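PDB 3GDC: multicopper oxidase from Arthrobacter sp. FB24, which probably oxidises phenolic or related substrates at a type 1 copper and passes the electrons to a copper cluster that reduces dioxygen to water. Local coordinates for residues A9-T14 with K44-A49; F20-T25 with T33-D38; D74-H79 with F121-F126; S220-G225 with Y242-S247; N226-Y231 with G254-R259. All blocks are in the same frame, centred on the assembly; numbering follows the deposited sequence.

The five contacts illustrate how chemistry follows position in a copper-binding beta sandwich. Contacts 1 and 2 both use strand 33-49, yet contact 1 ties an N-terminal turn to it through a single backbone bond, whereas contact 2 is a hairpin with an exposed Arg24-Asp38 salt bridge and a buried Arg35. Contact 3 adds the next strand of the same sheet and touches contact 2, with Arg35 N and Ala75 O 2.8 Å apart. Contacts 4 and 5, both buried, belong to the second cupredoxin-like domain; their side chains meet where Phe221 packs on Leu256. Both touch a neighbouring subunit, but contact 4 alone adds copper ligands, while contact 5 sets aromatic packing against a watered rim.

Contact 1: A9-T14 with K44-A49; sequences AGIDPT and KDFEIA
Ala9 and Glu47 carry the backbone part of this contact: Glu47 N donates to Ala9 O at 3.2 Å, in the carbonyl plane and on a lone pair, though the N-H...O angle of 142° is bent. The same oxygen receives a CA-H...O contact from Phe46 CA. The apolar part is Ile11 against Phe46. CG1 of Ile11 stands beside the backbone N (chi1 -58°) and comes within 3.4 Å of Phe46 CD1, the two side chains crossing at about a right angle. Gly10 O lies at the ring's edge, 3.7 Å from Phe46 CE1, while Lys44 CG covers part of one ring face. Gly10 has a positive phi that would jam a CB against Ala9 O. The charged ends find their partners outside the pair: Lys44 NZ bonds Gly61 O; Glu47 OE2 accepts from Gly51 N and salt-bridges Arg8. The contact pins the turn between helix 6-9 and helix 13-18 onto strand 33-49, whose residues Lys44 and Phe46 also pair with strand 52-59.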
# COMPACT_ATOMS: atom_id res chain seq x y z
N ALA A 9 10.18 15.74 -28.27
CA ALA A 9 9.13 14.95 -27.63
C ALA A 9 7.77 15.65 -27.59
O ALA A 9 6.72 15.01 -27.73
CB ALA A 9 9.56 14.57 -26.23
N GLY A 10 7.79 16.97 -27.41
CA GLY A 10 6.56 17.75 -27.26
C GLY A 10 6.16 17.94 -25.80
O GLY A 10 5.11 18.51 -25.53
N ILE A 11 7.00 17.44 -24.89
CA ILE A 11 6.83 17.62 -23.43
C ILE A 11 8.19 18.00 -22.83
O ILE A 11 9.21 17.40 -23.20
CB ILE A 11 6.36 16.29 -22.73
CG1 ILE A 11 5.04 15.77 -23.31
CG2 ILE A 11 6.24 16.47 -21.21
CD1 ILE A 11 4.72 14.33 -22.90
N ASP A 12 8.21 18.97 -21.92
CA ASP A 12 9.43 19.33 -21.16
C ASP A 12 9.22 19.02 -19.68
O ASP A 12 8.72 19.87 -18.94
CB ASP A 12 9.81 20.80 -21.36
CG ASP A 12 11.17 21.16 -20.74
OD1 ASP A 12 11.75 20.37 -19.95
OD2 ASP A 12 11.67 22.26 -21.03
N PRO A 13 9.61 17.81 -19.25
CA PRO A 13 9.42 17.42 -17.84
C PRO A 13 10.12 18.33 -16.83
O PRO A 13 9.61 18.53 -15.72
CB PRO A 13 10.01 16.01 -17.80
CG PRO A 13 9.86 15.50 -19.24
CD PRO A 13 10.20 16.72 -20.05
N THR A 14 11.28 18.88 -17.21
CA THR A 14 12.01 19.80 -16.33
C THR A 14 11.20 21.06 -16.07
O THR A 14 11.12 21.53 -14.94
CB THR A 14 13.42 20.14 -16.89
OG1 THR A 14 14.22 18.96 -16.88
CG2 THR A 14 14.12 21.19 -16.03
N LYS A 44 -3.03 15.02 -29.37
CA LYS A 44 -1.66 15.41 -29.70
C LYS A 44 -0.75 14.19 -29.66
O LYS A 44 -0.85 13.38 -28.73
CB LYS A 44 -1.15 16.46 -28.71
CG LYS A 44 0.25 17.01 -29.00
CD LYS A 44 0.52 18.30 -28.24
CE LYS A 44 1.94 18.80 -28.49
NZ LYS A 44 2.35 19.86 -27.52
N ASP A 45 0.13 14.07 -30.64
CA ASP A 45 1.16 13.04 -30.66
C ASP A 45 2.38 13.49 -29.87
O ASP A 45 2.79 14.65 -29.96
CB ASP A 45 1.59 12.73 -32.10
CG ASP A 45 0.53 11.99 -32.88
OD1 ASP A 45 -0.49 11.56 -32.30
OD2 ASP A 45 0.73 11.82 -34.11
N PHE A 46 2.95 12.56 -29.11
CA PHE A 46 4.14 12.79 -28.30
C PHE A 46 5.15 11.68 -28.58
O PHE A 46 4.79 10.50 -28.56
CB PHE A 46 3.80 12.79 -26.81
CG PHE A 46 2.79 13.84 -26.42
CD1 PHE A 46 3.20 15.14 -26.12
CD2 PHE A 46 1.43 13.53 -26.32
CE1 PHE A 46 2.27 16.13 -25.73
CE2 PHE A 46 0.49 14.51 -25.95
CZ PHE A 46 0.91 15.80 -25.64
N GLU A 47 6.40 12.04 -28.83
CA GLU A 47 7.45 11.04 -28.96
C GLU A 47 8.05 10.74 -27.59
O GLU A 47 8.92 11.47 -27.12
CB GLU A 47 8.53 11.49 -29.96
CG GLU A 47 9.56 10.39 -30.21
CD GLU A 47 10.42 10.62 -31.44
OE1 GLU A 47 10.32 11.69 -32.08
OE2 GLU A 47 11.21 9.72 -31.77
N ILE A 48 7.56 9.67 -26.95
CA ILE A 48 7.94 9.38 -25.57
C ILE A 48 9.23 8.57 -25.42
O ILE A 48 9.92 8.65 -24.40
CB ILE A 48 6.78 8.69 -24.80
CG1 ILE A 48 6.25 7.48 -25.57
CG2 ILE A 48 5.65 9.72 -24.54
CD1 ILE A 48 5.54 6.43 -24.72
N ALA A 49 9.53 7.79 -26.46
CA ALA A 49 10.77 7.02 -26.56
C ALA A 49 11.22 7.15 -28.02
O ALA A 49 10.38 7.39 -28.90
CB ALA A 49 10.52 5.57 -26.19

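Contact 2: F20-T25 with T33-D38; sequences FDRGRT and TLREWD
Arg24 and Glu36 form an antiparallel hydrogen-bonded pair, Arg24 N to Glu36 O and Glu36 N to Arg24 O both 2.9 Å, beside the non-hydrogen-bonded pair Thr25 and Arg35. From the crowded position between backbone N and carbonyl carbon (chi1 55°), the extended Arg24 chain runs past Glu36 CB and grips Asp38 end-on in a two-nitrogen salt bridge, NH1 to OD2 at 3.0 Å and NH2 to OD1. OD2 is met from above the carboxylate plane, OD1 on its syn side but tilted. On the other face Arg35, bent at chi3, sends NH1 to Arg22 O at 2.8 Å, in the guanidinium plane and on a lone pair, while Thr25 CG2 covers one face. Arg35 NE also makes a salt bridge with Asp74. An alanine in its place would probably leave Arg22 O without its NH1 donor, Asp74 without its charged mate and Thr25 CG2 uncovered. Trp37 NE1 donates to Asp21 O at 2.9 Å, from above the carbonyl plane, and Gly23 CA lies over the indole face. Asp21 OD1 accepts from Gly23 N in an Asx turn where strand 20-27 is interrupted, in this beta hairpin of the N-terminal sheet.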
# COMPACT_ATOMS: atom_id res chain seq x y z
N PHE A 20 4.09 25.93 -11.56
CA PHE A 20 2.84 26.04 -10.83
C PHE A 20 2.00 27.15 -11.45
O PHE A 20 2.37 28.33 -11.42
CB PHE A 20 3.10 26.28 -9.34
CG PHE A 20 3.80 25.13 -8.66
CD1 PHE A 20 3.06 24.09 -8.11
CD2 PHE A 20 5.19 25.07 -8.63
CE1 PHE A 20 3.70 23.01 -7.50
CE2 PHE A 20 5.84 23.99 -8.03
CZ PHE A 20 5.10 22.96 -7.46
N ASP A 21 0.90 26.74 -12.06
CA ASP A 21 0.04 27.66 -12.79
C ASP A 21 -0.94 28.33 -11.82
O ASP A 21 -1.92 27.74 -11.37
CB ASP A 21 -0.68 26.93 -13.94
CG ASP A 21 -1.32 27.90 -14.93
OD1 ASP A 21 -1.71 29.02 -14.53
OD2 ASP A 21 -1.43 27.54 -16.12
N ARG A 22 -0.64 29.59 -11.50
CA ARG A 22 -1.44 30.35 -10.54
C ARG A 22 -2.67 31.01 -11.17
O ARG A 22 -3.46 31.64 -10.47
CB ARG A 22 -0.55 31.36 -9.82
CG ARG A 22 0.48 30.68 -8.92
CD ARG A 22 1.50 31.64 -8.33
NE ARG A 22 2.45 30.93 -7.47
CZ ARG A 22 3.43 30.13 -7.90
NH1 ARG A 22 3.64 29.93 -9.20
NH2 ARG A 22 4.22 29.54 -7.00
N GLY A 23 -2.83 30.84 -12.48
CA GLY A 23 -4.02 31.32 -13.18
C GLY A 23 -4.05 32.83 -13.32
O GLY A 23 -3.03 33.51 -13.16
N ARG A 24 -5.23 33.36 -13.64
CA ARG A 24 -5.43 34.80 -13.62
C ARG A 24 -6.35 35.15 -12.46
O ARG A 24 -7.34 34.46 -12.20
CB ARG A 24 -5.98 35.33 -14.95
CG ARG A 24 -7.24 34.66 -15.43
CD ARG A 24 -7.72 35.30 -16.73
NE ARG A 24 -8.94 34.67 -17.19
CZ ARG A 24 -8.99 33.62 -18.01
NH1 ARG A 24 -7.86 33.09 -18.47
NH2 ARG A 24 -10.16 33.11 -18.36
N THR A 25 -6.00 36.19 -11.73
CA THR A 25 -6.69 36.52 -10.49
C THR A 25 -7.38 37.87 -10.56
O THR A 25 -6.97 38.76 -11.30
CB THR A 25 -5.73 36.53 -9.28
OG1 THR A 25 -4.62 37.38 -9.57
CG2 THR A 25 -5.23 35.12 -8.98
N THR A 33 -9.92 36.02 -3.38
CA THR A 33 -9.35 35.94 -4.71
C THR A 33 -10.20 35.03 -5.60
O THR A 33 -10.60 33.94 -5.18
CB THR A 33 -7.90 35.40 -4.64
OG1 THR A 33 -7.09 36.34 -3.93
CG2 THR A 33 -7.31 35.19 -6.03
N LEU A 34 -10.49 35.52 -6.80
CA LEU A 34 -11.09 34.71 -7.85
C LEU A 34 -9.98 34.31 -8.81
O LEU A 34 -9.34 35.16 -9.43
CB LEU A 34 -12.19 35.48 -8.59
CG LEU A 34 -12.82 34.78 -9.80
CD1 LEU A 34 -13.61 33.53 -9.39
CD2 LEU A 34 -13.72 35.74 -10.57
N ARG A 35 -9.75 33.00 -8.94
CA ARG A 35 -8.63 32.50 -9.71
C ARG A 35 -9.17 31.66 -10.86
O ARG A 35 -10.00 30.78 -10.65
CB ARG A 35 -7.73 31.66 -8.79
CG ARG A 35 -6.37 31.36 -9.32
CD ARG A 35 -5.56 30.55 -8.29
NE ARG A 35 -5.30 31.28 -7.05
CZ ARG A 35 -4.30 32.14 -6.86
NH1 ARG A 35 -3.43 32.39 -7.82
NH2 ARG A 35 -4.17 32.75 -5.68
N GLU A 36 -8.71 31.94 -12.08
CA GLU A 36 -9.28 31.31 -13.28
C GLU A 36 -8.25 30.75 -14.25
O GLU A 36 -7.18 31.31 -14.44
CB GLU A 36 -10.18 32.29 -14.04
CG GLU A 36 -11.17 33.01 -13.16
CD GLU A 36 -11.98 34.01 -13.93
OE1 GLU A 36 -12.76 33.58 -14.81
OE2 GLU A 36 -11.85 35.22 -13.66
N TRP A 37 -8.61 29.65 -14.91
CA TRP A 37 -7.75 29.06 -15.91
C TRP A 37 -8.56 28.67 -17.13
O TRP A 37 -9.74 28.33 -17.01
CB TRP A 37 -7.10 27.78 -15.38
CG TRP A 37 -6.21 27.91 -14.19
CD1 TRP A 37 -4.86 28.06 -14.20
CD2 TRP A 37 -6.60 27.82 -12.81
NE1 TRP A 37 -4.38 28.10 -12.92
CE2 TRP A 37 -5.42 27.95 -12.04
CE3 TRP A 37 -7.82 27.66 -12.15
CZ2 TRP A 37 -5.43 27.92 -10.65
CZ3 TRP A 37 -7.84 27.63 -10.76
CH2 TRP A 37 -6.64 27.75 -10.02
N ASP A 38 -7.91 28.68 -18.29
CA ASP A 38 -8.48 28.08 -19.49
C ASP A 38 -7.77 26.77 -19.76
O ASP A 38 -6.54 26.74 -19.88
CB ASP A 38 -8.30 28.99 -20.71
CG ASP A 38 -8.86 30.37 -20.49
OD1 ASP A 38 -9.96 30.47 -19.92
OD2 ASP A 38 -8.19 31.34 -20.89

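Contact 3: D74-H79 with F121-F126; sequences DALRIH and FDATPF
Leu76 and Phe121 face each other as an antiparallel hydrogen-bonded pair, and their rotamers bring the side chains together. Phe121 CG sits between the backbone N and the carbonyl carbon (chi1 41°), whereas Leu76 CG lies beside its own N, anti to the carbonyl carbon (chi1 -50°). The two side chains approach at an oblique angle, with Phe121 CE1 3.6 Å from Leu76 CD1. Leu76 CD1 also touches Ala123 CB, at 3.9 Å. An alanine at Leu76 would probably open a gap between the Phe121 ring and Ala123 CB, both of which lose the CD1 they touch. On the other face, with Ala75, Asp122 OD1 lies 3.6 Å from Ala75 CA, and it has its salt-bridge partner in Arg32. Backbone bonds run from Leu76 N to Phe121 O at 2.8 Å, Phe121 N to Leu76 O at 3.2 Å and Ala123 N to Asp74 O at 2.8 Å, the last carrying the pairing beyond strand 116-122 to the inverse gamma turn of Ala123. Phe150 packs on Leu76 and Phe121, and Phe92 meets the Phe121 ring edge-to-face. The chemistry divides by face: apolar at Leu76 and Phe121, charged where Asp122 pairs with Arg32.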
# COMPACT_ATOMS: atom_id res chain seq x y z
N ASP A 74 -9.76 30.23 -1.97
CA ASP A 74 -9.93 30.95 -3.24
C ASP A 74 -11.17 30.44 -3.96
O ASP A 74 -11.53 29.26 -3.84
CB ASP A 74 -8.73 30.76 -4.20
CG ASP A 74 -7.47 31.51 -3.77
OD1 ASP A 74 -7.48 32.35 -2.83
OD2 ASP A 74 -6.43 31.24 -4.41
N ALA A 75 -11.83 31.33 -4.71
CA ALA A 75 -12.91 30.93 -5.60
C ALA A 75 -12.27 30.56 -6.93
O ALA A 75 -11.50 31.34 -7.49
CB ALA A 75 -13.91 32.07 -5.77
N LEU A 76 -12.58 29.36 -7.43
CA LEU A 76 -11.93 28.85 -8.65
C LEU A 76 -12.89 28.70 -9.81
O LEU A 76 -14.05 28.31 -9.63
CB LEU A 76 -11.25 27.48 -8.38
CG LEU A 76 -10.32 27.35 -7.17
CD1 LEU A 76 -9.64 25.97 -7.17
CD2 LEU A 76 -9.27 28.45 -7.13
N ARG A 77 -12.39 29.01 -11.00
CA ARG A 77 -13.11 28.78 -12.25
C ARG A 77 -12.16 28.15 -13.26
O ARG A 77 -11.11 28.72 -13.59
CB ARG A 77 -13.66 30.09 -12.83
CG ARG A 77 -14.78 30.70 -12.00
CD ARG A 77 -15.35 31.93 -12.70
NE ARG A 77 -16.27 32.64 -11.81
CZ ARG A 77 -16.67 33.90 -11.99
NH1 ARG A 77 -16.23 34.60 -13.03
NH2 ARG A 77 -17.50 34.45 -11.13
N ILE A 78 -12.53 26.97 -13.74
CA ILE A 78 -11.79 26.32 -14.81
C ILE A 78 -12.66 26.30 -16.05
O ILE A 78 -13.67 25.61 -16.09
CB ILE A 78 -11.39 24.87 -14.43
CG1 ILE A 78 -10.49 24.87 -13.18
CG2 ILE A 78 -10.75 24.16 -15.62
CD1 ILE A 78 -9.10 25.31 -13.44
N HIS A 79 -12.25 27.07 -17.05
CA HIS A 79 -12.98 27.19 -18.31
C HIS A 79 -12.48 26.11 -19.25
O HIS A 79 -11.43 26.26 -19.89
CB HIS A 79 -12.76 28.58 -18.93
CG HIS A 79 -13.07 29.70 -17.99
ND1 HIS A 79 -14.36 30.08 -17.69
CD2 HIS A 79 -12.26 30.50 -17.26
CE1 HIS A 79 -14.34 31.07 -16.82
NE2 HIS A 79 -13.07 31.34 -16.54
N PHE A 121 -15.71 25.98 -8.10
CA PHE A 121 -15.69 25.51 -6.72
C PHE A 121 -14.68 26.33 -5.93
O PHE A 121 -13.93 27.13 -6.49
CB PHE A 121 -15.36 24.00 -6.63
CG PHE A 121 -14.28 23.56 -7.58
CD1 PHE A 121 -12.93 23.82 -7.32
CD2 PHE A 121 -14.60 22.88 -8.74
CE1 PHE A 121 -11.94 23.40 -8.20
CE2 PHE A 121 -13.61 22.47 -9.64
CZ PHE A 121 -12.28 22.74 -9.36
N ASP A 122 -14.67 26.14 -4.62
CA ASP A 122 -13.68 26.79 -3.77
C ASP A 122 -12.46 25.88 -3.62
O ASP A 122 -12.57 24.67 -3.76
CB ASP A 122 -14.29 27.14 -2.42
CG ASP A 122 -15.33 28.26 -2.52
OD1 ASP A 122 -15.21 29.10 -3.44
OD2 ASP A 122 -16.25 28.29 -1.68
N ALA A 123 -11.30 26.48 -3.36
CA ALA A 123 -10.07 25.71 -3.17
C ALA A 123 -10.09 25.11 -1.76
O ALA A 123 -9.65 25.74 -0.79
CB ALA A 123 -8.84 26.59 -3.39
N THR A 124 -10.64 23.91 -1.65
CA THR A 124 -10.78 23.23 -0.36
C THR A 124 -10.79 21.71 -0.56
O THR A 124 -11.28 21.24 -1.58
CB THR A 124 -12.12 23.56 0.34
OG1 THR A 124 -12.62 24.82 -0.12
CG2 THR A 124 -11.93 23.59 1.84
N PRO A 125 -10.24 20.95 0.41
CA PRO A 125 -9.43 21.38 1.55
C PRO A 125 -8.03 21.71 1.08
O PRO A 125 -7.69 21.40 -0.07
CB PRO A 125 -9.41 20.14 2.45
CG PRO A 125 -9.50 19.00 1.47
CD PRO A 125 -10.44 19.49 0.41
N PHE A 126 -7.23 22.33 1.93
CA PHE A 126 -5.82 22.48 1.58
C PHE A 126 -5.18 21.10 1.43
O PHE A 126 -5.60 20.12 2.08
CB PHE A 126 -5.07 23.41 2.53
CG PHE A 126 -4.64 22.79 3.84
CD1 PHE A 126 -3.49 21.99 3.92
CD2 PHE A 126 -5.33 23.07 5.02
CE1 PHE A 126 -3.07 21.45 5.14
CE2 PHE A 126 -4.92 22.53 6.25
CZ PHE A 126 -3.79 21.73 6.30

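Contact 4: S220-G225 with Y242-S247; sequences SFHIHG and YTDTIS. With CU (copper (II) ion), chain G.
One carbonyl, Asp244 O, accepts two donors from the facing strand: His222 ND1 at 2.8 Å, which stands above the carbonyl plane, and Ile223 N at 3.2 Å, nearly in line with the C=O bond. With CG anti to the backbone N (chi1 171°), the imidazole lies alongside the Asp244 carboxylate, their planes 87° apart. The bond at ND1 fixes the ring, whose NE2 binds a copper ion, as does His91 of the third subunit. Thr245 OG1 donates to Asp244 OD1 at 3.0 Å, and OD1 also makes a salt bridge with Arg253 of the third subunit. His224 NE2 binds another copper ion at 1.9 Å; His269 of the same chain and His134 of the third subunit complete that site, consistent with a copper cluster at the subunit interface. Phe221 and Ile246 exchange backbone hydrogen bonds, Phe221 N to Ile246 O at 2.9 Å. Strand 245-249 is an edge strand of its sheet within this chain, beside 218-223; Ile246 packs against Phe228 and Tyr230 of strand 228-232.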
# COMPACT_ATOMS: atom_id res chain seq x y z
N SER A 220 5.68 3.31 -6.58
CA SER A 220 6.48 3.70 -5.44
C SER A 220 7.53 4.73 -5.83
O SER A 220 7.67 5.09 -7.01
CB SER A 220 7.11 2.48 -4.75
OG SER A 220 8.03 1.83 -5.61
N PHE A 221 8.23 5.23 -4.82
CA PHE A 221 9.20 6.31 -4.97
C PHE A 221 10.30 6.10 -3.95
O PHE A 221 10.02 6.00 -2.75
CB PHE A 221 8.53 7.67 -4.69
CG PHE A 221 9.45 8.86 -4.77
CD1 PHE A 221 9.46 9.68 -5.90
CD2 PHE A 221 10.30 9.17 -3.70
CE1 PHE A 221 10.32 10.79 -5.97
CE2 PHE A 221 11.16 10.27 -3.78
CZ PHE A 221 11.17 11.08 -4.90
N HIS A 222 11.54 6.06 -4.42
CA HIS A 222 12.69 5.92 -3.53
C HIS A 222 13.78 6.88 -3.94
O HIS A 222 14.01 7.06 -5.13
CB HIS A 222 13.23 4.47 -3.58
CG HIS A 222 14.53 4.29 -2.87
ND1 HIS A 222 14.68 4.55 -1.52
CD2 HIS A 222 15.75 3.89 -3.31
CE1 HIS A 222 15.93 4.31 -1.16
NE2 HIS A 222 16.60 3.91 -2.23
N ILE A 223 14.44 7.49 -2.96
CA ILE A 223 15.59 8.36 -3.21
C ILE A 223 16.85 7.78 -2.56
O ILE A 223 16.84 7.43 -1.37
CB ILE A 223 15.31 9.81 -2.71
CG1 ILE A 223 16.55 10.69 -2.85
CG2 ILE A 223 14.82 9.80 -1.25
CD1 ILE A 223 16.83 11.11 -4.23
N HIS A 224 17.93 7.67 -3.33
CA HIS A 224 19.21 7.18 -2.81
C HIS A 224 19.85 8.15 -1.84
O HIS A 224 19.87 9.36 -2.08
CB HIS A 224 20.20 6.98 -3.96
CG HIS A 224 19.95 5.76 -4.79
ND1 HIS A 224 20.96 5.08 -5.42
CD2 HIS A 224 18.80 5.09 -5.08
CE1 HIS A 224 20.46 4.05 -6.08
NE2 HIS A 224 19.15 4.03 -5.89
N GLY A 225 20.39 7.60 -0.76
CA GLY A 225 21.21 8.34 0.21
C GLY A 225 20.50 9.39 1.04
O GLY A 225 21.14 10.18 1.73
N TYR A 242 8.85 9.18 8.29
CA TYR A 242 10.17 9.65 7.91
C TYR A 242 10.86 8.44 7.28
O TYR A 242 11.10 7.45 7.97
CB TYR A 242 10.93 10.17 9.13
CG TYR A 242 12.31 10.74 8.83
CD1 TYR A 242 12.45 11.90 8.08
CD2 TYR A 242 13.47 10.13 9.33
CE1 TYR A 242 13.70 12.44 7.81
CE2 TYR A 242 14.73 10.68 9.07
CZ TYR A 242 14.84 11.84 8.31
OH TYR A 242 16.06 12.40 8.02
N THR A 243 11.14 8.51 5.99
CA THR A 243 11.53 7.32 5.24
C THR A 243 12.25 7.64 3.94
O THR A 243 12.40 8.81 3.58
CB THR A 243 10.29 6.41 4.98
OG1 THR A 243 10.73 5.14 4.47
CG2 THR A 243 9.31 7.07 4.01
N ASP A 244 12.71 6.61 3.23
CA ASP A 244 13.33 6.81 1.92
C ASP A 244 12.54 6.18 0.77
O ASP A 244 12.91 6.34 -0.38
CB ASP A 244 14.78 6.31 1.90
CG ASP A 244 14.90 4.83 2.28
OD1 ASP A 244 13.91 4.09 2.14
OD2 ASP A 244 15.99 4.42 2.72
N THR A 245 11.46 5.47 1.11
CA THR A 245 10.63 4.78 0.13
C THR A 245 9.16 4.91 0.52
O THR A 245 8.80 4.65 1.67
CB THR A 245 10.97 3.27 0.06
OG1 THR A 245 12.36 3.10 -0.23
CG2 THR A 245 10.15 2.56 -1.02
N ILE A 246 8.31 5.33 -0.42
CA ILE A 246 6.87 5.37 -0.17
C ILE A 246 6.09 4.78 -1.32
O ILE A 246 6.56 4.76 -2.46
CB ILE A 246 6.35 6.80 0.15
CG1 ILE A 246 6.73 7.81 -0.93
CG2 ILE A 246 6.79 7.26 1.52
CD1 ILE A 246 5.57 8.13 -1.84
N SER A 247 4.87 4.32 -1.04
CA SER A 247 4.01 3.74 -2.07
C SER A 247 2.71 4.52 -2.21
O SER A 247 2.24 5.15 -1.25
CB SER A 247 3.72 2.27 -1.77
OG SER A 247 2.96 2.15 -0.57
CU CU G . 18.13 2.61 -6.74

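Contact 5: N226-Y231 with G254-R259; sequences NFFHYY and GILELR
Phe228 and Leu256 make the tight half of this contact: Leu256 CD1 sits over the centre of the Phe228 ring, a CH-pi contact 3.6 Å from the centroid and 7° off the ring normal. Phe228 CG lies between backbone N and carbonyl carbon (chi1 50°), and the two side chains run side by side. The other branch, Leu256 CD2, comes to the edge of the Tyr230 ring, 3.5 Å from Tyr230 CD1. Tyr230 OH reaches past Gly254 to bond Gln248. The opposite face is wetter. There the Tyr231 ring crosses Glu257 obliquely, with Tyr231 CE2 3.7 Å from Glu257 CD, and a water donates to Glu257 OE1 at 2.8 Å. A second water joins His229 ND1 to Glu257 O, which also accepts from His229 N at 2.9 Å. Glu257 OE2 pairs with Arg206. The two-stranded ladder, continued by the Tyr231 and Ile255 pair, separates two environments: an apolar face in the domain interior, and a polar one where water and Arg206 satisfy the Glu257 carboxylate.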
# COMPACT_ATOMS: atom_id res chain seq x y z
N ASN A 226 19.17 9.39 1.00
CA ASN A 226 18.39 10.47 1.59
C ASN A 226 17.10 9.97 2.22
O ASN A 226 16.62 8.88 1.89
CB ASN A 226 18.10 11.53 0.52
CG ASN A 226 19.33 12.36 0.20
OD1 ASN A 226 19.61 13.35 0.86
ND2 ASN A 226 20.08 11.95 -0.82
N PHE A 227 16.56 10.76 3.15
CA PHE A 227 15.31 10.45 3.82
C PHE A 227 14.43 11.69 3.75
O PHE A 227 14.94 12.81 3.68
CB PHE A 227 15.57 10.06 5.28
CG PHE A 227 15.91 8.61 5.45
CD1 PHE A 227 17.14 8.12 5.01
CD2 PHE A 227 15.00 7.73 6.03
CE1 PHE A 227 17.45 6.78 5.15
CE2 PHE A 227 15.31 6.38 6.17
CZ PHE A 227 16.54 5.92 5.73
N PHE A 228 13.12 11.48 3.72
CA PHE A 228 12.18 12.59 3.65
C PHE A 228 11.05 12.41 4.64
O PHE A 228 10.74 11.28 5.02
CB PHE A 228 11.62 12.74 2.22
CG PHE A 228 11.09 11.47 1.63
CD1 PHE A 228 9.78 11.06 1.88
CD2 PHE A 228 11.89 10.68 0.78
CE1 PHE A 228 9.28 9.88 1.34
CE2 PHE A 228 11.39 9.51 0.23
CZ PHE A 228 10.07 9.11 0.51
N HIS A 229 10.44 13.52 5.06
CA HIS A 229 9.18 13.46 5.78
C HIS A 229 8.06 13.40 4.76
O HIS A 229 8.11 14.10 3.75
CB HIS A 229 9.00 14.67 6.70
CG HIS A 229 9.80 14.56 7.97
ND1 HIS A 229 11.02 15.17 8.13
CD2 HIS A 229 9.56 13.88 9.11
CE1 HIS A 229 11.49 14.89 9.33
NE2 HIS A 229 10.62 14.11 9.95
N TYR A 230 7.09 12.53 5.00
CA TYR A 230 6.00 12.36 4.06
C TYR A 230 4.66 12.78 4.66
O TYR A 230 4.33 12.39 5.79
CB TYR A 230 5.93 10.92 3.54
CG TYR A 230 4.87 10.70 2.50
CD1 TYR A 230 4.97 11.30 1.24
CD2 TYR A 230 3.77 9.90 2.77
CE1 TYR A 230 3.99 11.09 0.28
CE2 TYR A 230 2.80 9.68 1.80
CZ TYR A 230 2.91 10.28 0.57
OH TYR A 230 1.93 10.08 -0.37
N TYR A 231 3.90 13.56 3.90
CA TYR A 231 2.60 14.06 4.31
C TYR A 231 1.55 13.58 3.33
O TYR A 231 1.40 14.18 2.27
CB TYR A 231 2.57 15.60 4.31
CG TYR A 231 3.61 16.27 5.17
CD1 TYR A 231 3.25 16.88 6.37
CD2 TYR A 231 4.94 16.35 4.76
CE1 TYR A 231 4.19 17.52 7.14
CE2 TYR A 231 5.90 17.00 5.53
CZ TYR A 231 5.52 17.57 6.72
OH TYR A 231 6.44 18.22 7.50
N GLY A 254 0.92 12.98 -2.22
CA GLY A 254 1.38 13.54 -0.95
C GLY A 254 2.54 14.49 -1.13
O GLY A 254 2.98 14.74 -2.26
N ILE A 255 3.02 15.03 -0.02
CA ILE A 255 4.17 15.92 -0.04
C ILE A 255 5.36 15.22 0.59
O ILE A 255 5.22 14.60 1.65
CB ILE A 255 3.88 17.23 0.71
CG1 ILE A 255 2.69 17.95 0.06
CG2 ILE A 255 5.13 18.11 0.74
CD1 ILE A 255 2.20 19.20 0.82
N LEU A 256 6.51 15.32 -0.07
CA LEU A 256 7.78 14.89 0.51
C LEU A 256 8.61 16.12 0.82
O LEU A 256 8.68 17.04 0.00
CB LEU A 256 8.59 13.98 -0.42
CG LEU A 256 8.09 13.13 -1.59
CD1 LEU A 256 9.01 11.93 -1.76
CD2 LEU A 256 6.63 12.68 -1.51
N GLU A 257 9.24 16.13 1.99
CA GLU A 257 10.13 17.23 2.37
C GLU A 257 11.49 16.69 2.77
O GLU A 257 11.58 15.76 3.59
CB GLU A 257 9.54 18.05 3.52
CG GLU A 257 8.24 18.76 3.17
CD GLU A 257 7.85 19.82 4.20
OE1 GLU A 257 8.58 19.97 5.20
OE2 GLU A 257 6.83 20.51 3.98
N LEU A 258 12.54 17.25 2.19
CA LEU A 258 13.89 16.89 2.61
C LEU A 258 14.93 17.98 2.40
O LEU A 258 14.70 18.94 1.68
CB LEU A 258 14.33 15.58 1.93
CG LEU A 258 14.65 15.57 0.44
CD1 LEU A 258 15.35 14.26 0.15
CD2 LEU A 258 13.40 15.69 -0.41
N ARG A 259 16.08 17.80 3.05
CA ARG A 259 17.27 18.61 2.80
C ARG A 259 18.40 17.64 2.47
O ARG A 259 18.66 16.72 3.25
CB ARG A 259 17.65 19.43 4.04
CG ARG A 259 16.54 20.31 4.57
CD ARG A 259 16.96 20.99 5.87
NE ARG A 259 15.92 21.92 6.36
CZ ARG A 259 15.85 23.21 6.05
NH1 ARG A 259 16.76 23.77 5.25
NH2 ARG A 259 14.87 23.96 6.55
O HOH W 1 15.89 15.02 4.82
O HOH W 2 12.47 16.68 6.14
O HOH W 3 9.84 18.26 7.08